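Local structure of aldehyde Dehydrogenase (Burkholderia cenocepacia, 4O6R) at residues M67-A70 against E71-R74; R118-G121 against G122-D125; V344-A347 against R348-G352; A430-M433 against A434-D438. The protein probably oxidises aldehydes to carboxylic acids with NAD(P)+ and, as a tetramer, binds AMP in a pocket of each chain's nucleotide-binding region. All blocks are in the same frame, centred on the assembly; numbering follows the deposited sequence. Where two conformers were deposited one is given.

Contact 1. Residues M67-A70 against E71-R74; sequences MPAA and ERGR
The guanidinium of R72 has A69 CA over one face, displaced toward the rim, while the carbonyl O of M67 approaches obliquely. The site is the N-terminal start of helix 69-85, with P68 as N-cap, and R72 folds back over this first turn. The bend at chi3 (-62°) turns its head toward the residues before the helix. There R72 NH1 lies 3.0 Å from M67 O at a poor angle for a hydrogen bond; the polar grip comes instead from outside, R72 NE bonding A172 O and R72 NH1 bonding W64 O weakly.

In the conformer described, one of two, the carboxylate of E71 stands beside the proline ring, P68 CD lying 3.5 Å from E71 OE1 and P68 CG 3.6 Å from E71 OE2. M67 extends obliquely past E71, and in this conformer its CG also touches E71 OE1, at 3.4 Å. SD of M67 then reaches CG of R72 at 3.9 Å. P68 also packs on T136 of the second subunit, another copy of the protein.

P68 O takes two backbone donors: R72 N at 3.2 Å, nearly straight at 162°, and E71 N at 2.9 Å, which sits above the carbonyl plane.

Contact 2. Residues R118-G121 against G122-D125; sequences RYFG and GMAD
M123 lies beside Y119 and F120, one turn along the last stretch of helix 102-123, and its side chain can be followed atom by atom across that turn. CB of M123 rests 3.5 Å from the carbonyl O of F120 and also meets CD1 of the F120 ring at 4.0 Å, approaching that ring obliquely. CG stays near the same carbon, F120 CD1. With CG anti to the backbone N (chi1 178°), the chain starts out alongside F120; the bends at chi2 and chi3 then carry the terminal methyl across to Y119. There M123 CE comes 3.5 Å from Y119 OH and 3.8 Å from Y119 CE2, again oblique to the ring, so that one methionine touches both aromatic side chains. The two rings also meet each other: CD2 of Y119 stands 3.7 Å above the plane of the F120 ring, over its centre, while F120 CD2 lies in plane at the edge of the Y119 ring.

This apolar cluster is buried. F120 and M123 pack on M473 of helix 469-475, and K126 of the third subunit makes a cation-pi contact with Y119, which places the cluster at a subunit interface.

The backbone bonds become less straight from G122 N through M123 N to A124 N, whose bond to F120 O is weak. A water donates to G121 O at 2.7 Å and, more weakly, to D125 OD1, joining the two segments.

Contact 3. Residues V344-A347 against R348-G352; sequences VDVA and REQGG
A Schellman motif closes helix 334-349, with G351, at positive phi (82°), as its C-prime residue. The chain leaves the helix so that G352 N donates to A347 O at 2.9 Å, while G351 N donates to R348 O within the turn. A347 O also receives a weak bond from Q350 N, whose stronger bond goes to V346 O at 3.0 Å. Thus both carbonyls are met by N-H groups as the regular helix pattern runs out.

E349 N bonds D345 O almost straight, at 169°. In one of two conformers the E349 side chain, its CG beside the backbone N (chi1 -70°), folds back over the preceding turn, and its carboxylate crosses V346, with E349 OE2 3.6 Å from V346 CA; this placement is tentative, since the group is exposed and mobile enough to be modelled twice. R348 runs out extended alongside V344, where V344 CG1 approaches R348 NE at 4.0 Å, obliquely to the guanidinium.

V346 and A347 face helix 385-388, touching R385 and V386, and Q350 OE1 accepts from R385 N. The turn leads directly into strand 353-356, an outermost strand of the seven-stranded sheet within this chain.

Contact 4. Residues A430-M433 against A434-D438; sequences AHRM and AARID
R432 and R436 lie side by side and point the same way, one turn apart near the end of helix 427-436, the helix of a beta-alpha-beta unit. Their guanidinium planes are 61° apart, so the heads do not stack; instead, the aliphatic part of R432 covers R436, with CG of R432 over the centre of one face, 3.7 Å from R436 CZ. CD of R432 follows at 3.9 Å from R436 NH1. R436 arrives there because its chain is extended from CG to NE, while R432 bends at chi3 (-59°) and sends its head to a salt bridge with D487 of the third subunit.

M433 and I437 make the second pair, M433 CE reaching I437 CD1 at 4.2 Å. I437 CG1 lies closer to the backbone, 3.3 Å from M433 O. That oxygen accepts from I437 N at 3.1 Å, and from R436 N, which stands above its carbonyl plane.

H431 ND1 bonds Y141 OH of the fourth subunit, so this helix also meets another chain. Within its own chain it connects strands 421-423 and 441-444 in sequence and packs on both: M433 and I437 touch L422 of the first, and A434 touches C442 and I444 of the second.

The four contacts follow one another along the chain, each within or at an end of a single helix. Contacts 1 and 2 are neighbours, their centres about 9 Å apart: the start of helix 69-85 packs against the end of helix 102-123, A69 and G73 meeting A124. Contacts 3 and 4, about 31 Å apart between centres, lie on helices 334-349 and 427-436, which lead to strands 353-356 and 441-444, the outermost strands of the seven-stranded sheet within this chain. Contact 3 lies on the opposite side of the chain's centre from contacts 1 and 2, about 55 Å from contact 1 between centres. Contacts 1, 2 and 4 touch other subunits and so help join the tetramer, whereas contact 3 meets no other chain of the assembly.

Contact 1. Residues M67-A70 against E71-R74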
loop_
_atom_site.group_PDB
_atom_site.type_symbol
_atom_site.label_atom_id
_atom_site.label_comp_id
_atom_site.label_asym_id
_atom_site.label_seq_id
_atom_site.Cartn_x
_atom_site.Cartn_y
_atom_site.Cartn_z
ATOM N N MET A 67 -10.893 21.159 4.745
ATOM C CA MET A 67 -10.405 20.983 6.104
ATOM C C MET A 67 -9.297 19.924 6.067
ATOM O O MET A 67 -9.450 18.895 5.381
ATOM C CB MET A 67 -11.562 20.514 7.001
ATOM C CG MET A 67 -11.223 20.391 8.469
ATOM S SD MET A 67 -12.624 19.833 9.471
ATOM C CE MET A 67 -13.696 21.227 9.180
ATOM N N PRO A 68 -8.192 20.157 6.814
ATOM C CA PRO A 68 -7.160 19.141 6.897
ATOM C C PRO A 68 -7.774 17.827 7.348
ATOM O O PRO A 68 -8.653 17.816 8.201
ATOM C CB PRO A 68 -6.222 19.679 7.981
ATOM C CG PRO A 68 -6.398 21.159 7.914
ATOM C CD PRO A 68 -7.853 21.349 7.615
ATOM N N ALA A 69 -7.266 16.729 6.806
ATOM C CA ALA A 69 -7.760 15.394 7.120
ATOM C C ALA A 69 -7.734 15.140 8.617
ATOM O O ALA A 69 -8.676 14.591 9.171
ATOM C CB ALA A 69 -6.934 14.354 6.377
ATOM N N ALA A 70 -6.662 15.548 9.276
ATOM C CA ALA A 70 -6.528 15.362 10.713
ATOM C C ALA A 70 -7.641 16.051 11.500
ATOM O O ALA A 70 -8.040 15.555 12.565
ATOM C CB ALA A 70 -5.180 15.866 11.200
ATOM N N GLU A 71 -8.119 17.188 10.991
ATOM C CA GLU A 71 -9.197 17.944 11.650
ATOM C C GLU A 71 -10.545 17.252 11.509
ATOM O O GLU A 71 -11.319 17.192 12.468
ATOM C CB GLU A 71 -9.260 19.387 11.127
ATOM C CG GLU A 71 -8.017 20.206 11.449
ATOM C CD GLU A 71 -8.155 21.688 11.094
ATOM O OE1 GLU A 71 -9.263 22.127 10.675
ATOM O OE2 GLU A 71 -7.137 22.399 11.230
ATOM N N ARG A 72 -10.826 16.705 10.326
ATOM C CA ARG A 72 -12.004 15.836 10.150
ATOM C C ARG A 72 -11.884 14.631 11.088
ATOM O O ARG A 72 -12.837 14.243 11.778
ATOM C CB ARG A 72 -12.158 15.319 8.718
ATOM C CG ARG A 72 -12.384 16.408 7.697
ATOM C CD ARG A 72 -12.899 15.845 6.379
ATOM N NE ARG A 72 -11.952 14.939 5.765
ATOM C CZ ARG A 72 -11.068 15.257 4.828
ATOM N NH1 ARG A 72 -10.937 16.488 4.402
ATOM N NH2 ARG A 72 -10.286 14.326 4.331
ATOM N N GLY A 73 -10.694 14.062 11.115
ATOM C CA GLY A 73 -10.394 12.948 12.018
ATOM C C GLY A 73 -10.698 13.270 13.483
ATOM O O GLY A 73 -11.322 12.470 14.204
ATOM N N ARG A 74 -10.229 14.425 13.926
ATOM C CA ARG A 74 -10.422 14.853 15.330
ATOM C C ARG A 74 -11.921 14.903 15.706
ATOM O O ARG A 74 -12.326 14.510 16.826
ATOM C CB ARG A 74 -9.726 16.205 15.559
ATOM C CG ARG A 74 -9.851 16.769 16.967
ATOM C CD ARG A 74 -9.063 15.915 17.957
ATOM N NE ARG A 74 -8.774 16.596 19.230
ATOM C CZ ARG A 74 -7.939 17.636 19.360
ATOM N NH1 ARG A 74 -7.308 18.154 18.295
ATOM N NH2 ARG A 74 -7.742 18.173 20.545
#

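Contact 2. Residues R118-G121 against G122-D125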
loop_
_atom_site.group_PDB
_atom_site.type_symbol
_atom_site.label_atom_id
_atom_site.label_comp_id
_atom_site.label_asym_id
_atom_site.label_seq_id
_atom_site.Cartn_x
_atom_site.Cartn_y
_atom_site.Cartn_z
ATOM N N ARG A 118 -14.253 5.748 15.988
ATOM C CA ARG A 118 -12.890 6.002 16.443
ATOM C C ARG A 118 -11.884 5.520 15.394
ATOM O O ARG A 118 -10.959 6.247 15.072
ATOM C CB ARG A 118 -12.608 5.385 17.798
ATOM C CG ARG A 118 -11.184 5.603 18.269
ATOM C CD ARG A 118 -11.015 5.204 19.720
ATOM N NE ARG A 118 -11.862 6.005 20.602
ATOM C CZ ARG A 118 -12.884 5.546 21.323
ATOM N NH1 ARG A 118 -13.227 4.266 21.293
ATOM N NH2 ARG A 118 -13.553 6.395 22.122
ATOM N N TYR A 119 -12.107 4.323 14.838
ATOM C CA TYR A 119 -11.235 3.808 13.768
ATOM C C TYR A 119 -11.125 4.836 12.636
ATOM O O TYR A 119 -10.033 5.188 12.213
ATOM C CB TYR A 119 -11.752 2.472 13.235
ATOM C CG TYR A 119 -10.908 1.894 12.132
ATOM C CD1 TYR A 119 -9.847 1.052 12.420
ATOM C CD2 TYR A 119 -11.170 2.185 10.800
ATOM C CE1 TYR A 119 -9.078 0.485 11.426
ATOM C CE2 TYR A 119 -10.403 1.603 9.779
ATOM C CZ TYR A 119 -9.349 0.771 10.103
ATOM O OH TYR A 119 -8.564 0.195 9.107
ATOM N N PHE A 120 -12.275 5.297 12.142
ATOM C CA PHE A 120 -12.297 6.248 11.047
ATOM C C PHE A 120 -11.771 7.627 11.375
ATOM O O PHE A 120 -11.180 8.274 10.515
ATOM C CB PHE A 120 -13.651 6.262 10.307
ATOM C CG PHE A 120 -13.795 5.071 9.450
ATOM C CD1 PHE A 120 -13.065 4.984 8.302
ATOM C CD2 PHE A 120 -14.454 3.942 9.908
ATOM C CE1 PHE A 120 -13.058 3.845 7.552
ATOM C CE2 PHE A 120 -14.485 2.801 9.131
ATOM C CZ PHE A 120 -13.786 2.752 7.948
ATOM N N GLY A 121 -11.927 8.063 12.619
ATOM C CA GLY A 121 -11.299 9.290 13.045
ATOM C C GLY A 121 -9.787 9.199 12.939
ATOM O O GLY A 121 -9.144 10.151 12.537
ATOM N N GLY A 122 -9.234 8.028 13.247
ATOM C CA GLY A 122 -7.792 7.807 13.106
ATOM C C GLY A 122 -7.402 7.549 11.653
ATOM O O GLY A 122 -6.292 7.830 11.265
ATOM N N MET A 123 -8.321 7.020 10.856
ATOM C CA MET A 123 -8.066 6.767 9.436
ATOM C C MET A 123 -7.980 8.013 8.568
ATOM O O MET A 123 -7.355 7.984 7.507
ATOM C CB MET A 123 -9.178 5.904 8.873
ATOM C CG MET A 123 -9.097 5.575 7.390
ATOM S SD MET A 123 -7.611 4.649 6.963
ATOM C CE MET A 123 -8.171 2.957 7.066
ATOM N N ALA A 124 -8.638 9.095 8.974
ATOM C CA ALA A 124 -8.871 10.210 8.063
ATOM C C ALA A 124 -7.597 10.701 7.398
ATOM O O ALA A 124 -7.564 10.848 6.177
ATOM C CB ALA A 124 -9.607 11.351 8.727
ATOM N N ASP A 125 -6.540 10.882 8.182
ATOM C CA ASP A 125 -5.265 11.382 7.630
ATOM C C ASP A 125 -4.272 10.256 7.367
ATOM O O ASP A 125 -3.085 10.501 7.221
ATOM C CB ASP A 125 -4.634 12.467 8.523
ATOM C CG ASP A 125 -4.241 11.989 9.925
ATOM O OD1 ASP A 125 -4.559 10.861 10.367
ATOM O OD2 ASP A 125 -3.582 12.790 10.622
HETATM O O HOH W 1 -6.885 11.342 11.615
#

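Contact 3. Residues V344-A347 against R348-G352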
loop_
_atom_site.group_PDB
_atom_site.type_symbol
_atom_site.label_atom_id
_atom_site.label_comp_id
_atom_site.label_asym_id
_atom_site.label_seq_id
_atom_site.Cartn_x
_atom_site.Cartn_y
_atom_site.Cartn_z
ATOM N N VAL A 344 -42.456 -20.406 8.972
ATOM C CA VAL A 344 -42.671 -21.645 9.753
ATOM C C VAL A 344 -43.707 -22.549 9.050
ATOM O O VAL A 344 -43.480 -23.747 8.903
ATOM C CB VAL A 344 -43.116 -21.365 11.226
ATOM C CG1 VAL A 344 -43.473 -22.656 11.941
ATOM C CG2 VAL A 344 -42.038 -20.622 11.973
ATOM N N ASP A 345 -44.823 -21.965 8.600
ATOM C CA ASP A 345 -45.866 -22.700 7.860
ATOM C C ASP A 345 -45.281 -23.300 6.601
ATOM O O ASP A 345 -45.459 -24.483 6.357
ATOM C CB ASP A 345 -47.048 -21.800 7.472
ATOM C CG ASP A 345 -47.841 -21.311 8.674
ATOM O OD1 ASP A 345 -47.723 -21.905 9.762
ATOM O OD2 ASP A 345 -48.562 -20.302 8.539
ATOM N N VAL A 346 -44.513 -22.493 5.868
ATOM C CA VAL A 346 -43.834 -22.951 4.652
ATOM C C VAL A 346 -42.922 -24.142 4.971
ATOM O O VAL A 346 -42.922 -25.135 4.262
ATOM C CB VAL A 346 -43.041 -21.812 3.951
ATOM C CG1 VAL A 346 -42.212 -22.359 2.794
ATOM C CG2 VAL A 346 -43.978 -20.748 3.419
ATOM N N ALA A 347 -42.149 -24.035 6.039
ATOM C CA ALA A 347 -41.219 -25.080 6.402
ATOM C C ALA A 347 -41.956 -26.406 6.612
ATOM O O ALA A 347 -41.558 -27.431 6.058
ATOM C CB ALA A 347 -40.454 -24.703 7.653
ATOM N N ARG A 348 -43.022 -26.367 7.409
ATOM C CA ARG A 348 -43.810 -27.580 7.672
ATOM C C ARG A 348 -44.446 -28.130 6.371
ATOM O O ARG A 348 -44.410 -29.347 6.107
ATOM C CB ARG A 348 -44.902 -27.312 8.725
ATOM C CG ARG A 348 -44.427 -26.983 10.139
ATOM C CD ARG A 348 -45.658 -26.870 11.073
ATOM N NE ARG A 348 -45.359 -26.196 12.360
ATOM C CZ ARG A 348 -44.846 -26.823 13.415
ATOM N NH1 ARG A 348 -44.604 -28.124 13.353
ATOM N NH2 ARG A 348 -44.577 -26.177 14.543
ATOM N N GLU A 349 -45.021 -27.233 5.562
ATOM C CA GLU A 349 -45.612 -27.585 4.255
ATOM C C GLU A 349 -44.625 -28.400 3.410
ATOM O O GLU A 349 -44.987 -29.354 2.733
ATOM C CB GLU A 349 -46.010 -26.323 3.457
ATOM C CG GLU A 349 -47.192 -25.509 3.980
ATOM C CD GLU A 349 -47.199 -24.054 3.484
ATOM O OE1 GLU A 349 -47.787 -23.190 4.171
ATOM O OE2 GLU A 349 -46.606 -23.743 2.416
ATOM N N GLN A 350 -43.359 -28.023 3.451
ATOM C CA GLN A 350 -42.341 -28.694 2.638
ATOM C C GLN A 350 -41.651 -29.865 3.356
ATOM O O GLN A 350 -40.632 -30.370 2.887
ATOM C CB GLN A 350 -41.307 -27.686 2.158
ATOM C CG GLN A 350 -41.918 -26.596 1.292
ATOM C CD GLN A 350 -40.919 -25.985 0.325
ATOM O OE1 GLN A 350 -39.864 -25.490 0.724
ATOM N NE2 GLN A 350 -41.255 -26.009 -0.960
ATOM N N GLY A 351 -42.222 -30.311 4.470
ATOM C CA GLY A 351 -41.760 -31.515 5.154
ATOM C C GLY A 351 -40.563 -31.289 6.058
ATOM O O GLY A 351 -39.878 -32.233 6.407
ATOM N N GLY A 352 -40.312 -30.039 6.430
ATOM C CA GLY A 352 -39.267 -29.716 7.386
ATOM C C GLY A 352 -39.732 -30.129 8.777
ATOM O O GLY A 352 -40.957 -30.220 9.041
#

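Contact 4. Residues A430-M433 against A434-D438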
loop_
_atom_site.group_PDB
_atom_site.type_symbol
_atom_site.label_atom_id
_atom_site.label_comp_id
_atom_site.label_asym_id
_atom_site.label_seq_id
_atom_site.Cartn_x
_atom_site.Cartn_y
_atom_site.Cartn_z
ATOM N N ALA A 430 -9.544 -26.028 6.668
ATOM C CA ALA A 430 -9.972 -24.671 7.017
ATOM C C ALA A 430 -9.682 -23.682 5.889
ATOM O O ALA A 430 -10.586 -22.947 5.445
ATOM C CB ALA A 430 -9.320 -24.214 8.328
ATOM N N HIS A 431 -8.450 -23.684 5.402
ATOM C CA HIS A 431 -8.058 -22.695 4.420
ATOM C C HIS A 431 -8.615 -23.019 3.034
ATOM O O HIS A 431 -8.959 -22.113 2.274
ATOM C CB HIS A 431 -6.538 -22.523 4.370
ATOM C CG HIS A 431 -5.963 -22.017 5.650
ATOM N ND1 HIS A 431 -6.121 -20.714 6.083
ATOM C CD2 HIS A 431 -5.276 -22.653 6.620
ATOM C CE1 HIS A 431 -5.542 -20.572 7.257
ATOM N NE2 HIS A 431 -5.032 -21.736 7.607
ATOM N N ARG A 432 -8.673 -24.308 2.719
ATOM C CA ARG A 432 -9.174 -24.761 1.431
ATOM C C ARG A 432 -10.657 -24.412 1.298
ATOM O O ARG A 432 -11.098 -23.850 0.290
ATOM C CB ARG A 432 -8.977 -26.279 1.326
ATOM C CG ARG A 432 -9.371 -26.864 -0.002
ATOM C CD ARG A 432 -9.324 -28.390 0.015
ATOM N NE ARG A 432 -8.004 -28.914 0.346
ATOM C CZ ARG A 432 -7.690 -29.696 1.387
ATOM N NH1 ARG A 432 -8.588 -30.080 2.303
ATOM N NH2 ARG A 432 -6.421 -30.072 1.540
ATOM N N MET A 433 -11.434 -24.777 2.318
ATOM C CA MET A 433 -12.859 -24.449 2.316
ATOM C C MET A 433 -13.066 -22.921 2.282
ATOM O O MET A 433 -13.929 -22.435 1.534
ATOM C CB MET A 433 -13.577 -25.002 3.538
ATOM C CG MET A 433 -13.786 -26.505 3.544
ATOM S SD MET A 433 -14.984 -27.167 2.365
ATOM C CE MET A 433 -16.480 -26.325 2.836
ATOM N N ALA A 434 -12.305 -22.172 3.080
ATOM C CA ALA A 434 -12.486 -20.698 3.092
ATOM C C ALA A 434 -12.306 -20.099 1.684
ATOM O O ALA A 434 -13.027 -19.169 1.295
ATOM C CB ALA A 434 -11.569 -20.025 4.107
ATOM N N ALA A 435 -11.337 -20.614 0.941
ATOM C CA ALA A 435 -11.037 -20.130 -0.410
ATOM C C ALA A 435 -12.167 -20.420 -1.416
ATOM O O ALA A 435 -12.379 -19.639 -2.322
ATOM C CB ALA A 435 -9.750 -20.757 -0.908
ATOM N N ARG A 436 -12.904 -21.511 -1.209
ATOM C CA ARG A 436 -13.868 -22.039 -2.185
ATOM C C ARG A 436 -15.318 -21.647 -1.949
ATOM O O ARG A 436 -16.140 -21.743 -2.857
ATOM C CB ARG A 436 -13.733 -23.557 -2.243
ATOM C CG ARG A 436 -12.414 -23.964 -2.873
ATOM C CD ARG A 436 -12.220 -25.455 -2.917
ATOM N NE ARG A 436 -10.842 -25.781 -3.270
ATOM C CZ ARG A 436 -10.395 -27.013 -3.513
ATOM N NH1 ARG A 436 -11.223 -28.054 -3.431
ATOM N NH2 ARG A 436 -9.115 -27.199 -3.822
ATOM N N ILE A 437 -15.635 -21.214 -0.739
ATOM C CA ILE A 437 -16.979 -20.773 -0.420
ATOM C C ILE A 437 -17.205 -19.406 -1.051
ATOM O O ILE A 437 -16.345 -18.526 -0.939
ATOM C CB ILE A 437 -17.206 -20.716 1.107
ATOM C CG1 ILE A 437 -17.210 -22.144 1.709
ATOM C CG2 ILE A 437 -18.523 -20.029 1.440
ATOM C CD1 ILE A 437 -16.956 -22.128 3.189
ATOM N N ASP A 438 -18.351 -19.259 -1.714
ATOM C CA ASP A 438 -18.778 -18.000 -2.316
ATOM C C ASP A 438 -19.264 -17.032 -1.265
ATOM O O ASP A 438 -20.425 -17.096 -0.860
ATOM C CB ASP A 438 -20.005 -18.230 -3.210
ATOM C CG ASP A 438 -19.730 -19.105 -4.390
ATOM O OD1 ASP A 438 -18.553 -19.271 -4.790
ATOM O OD2 ASP A 438 -20.745 -19.603 -4.948
HETATM O O HOH W 2 -9.126 -24.228 -2.480
#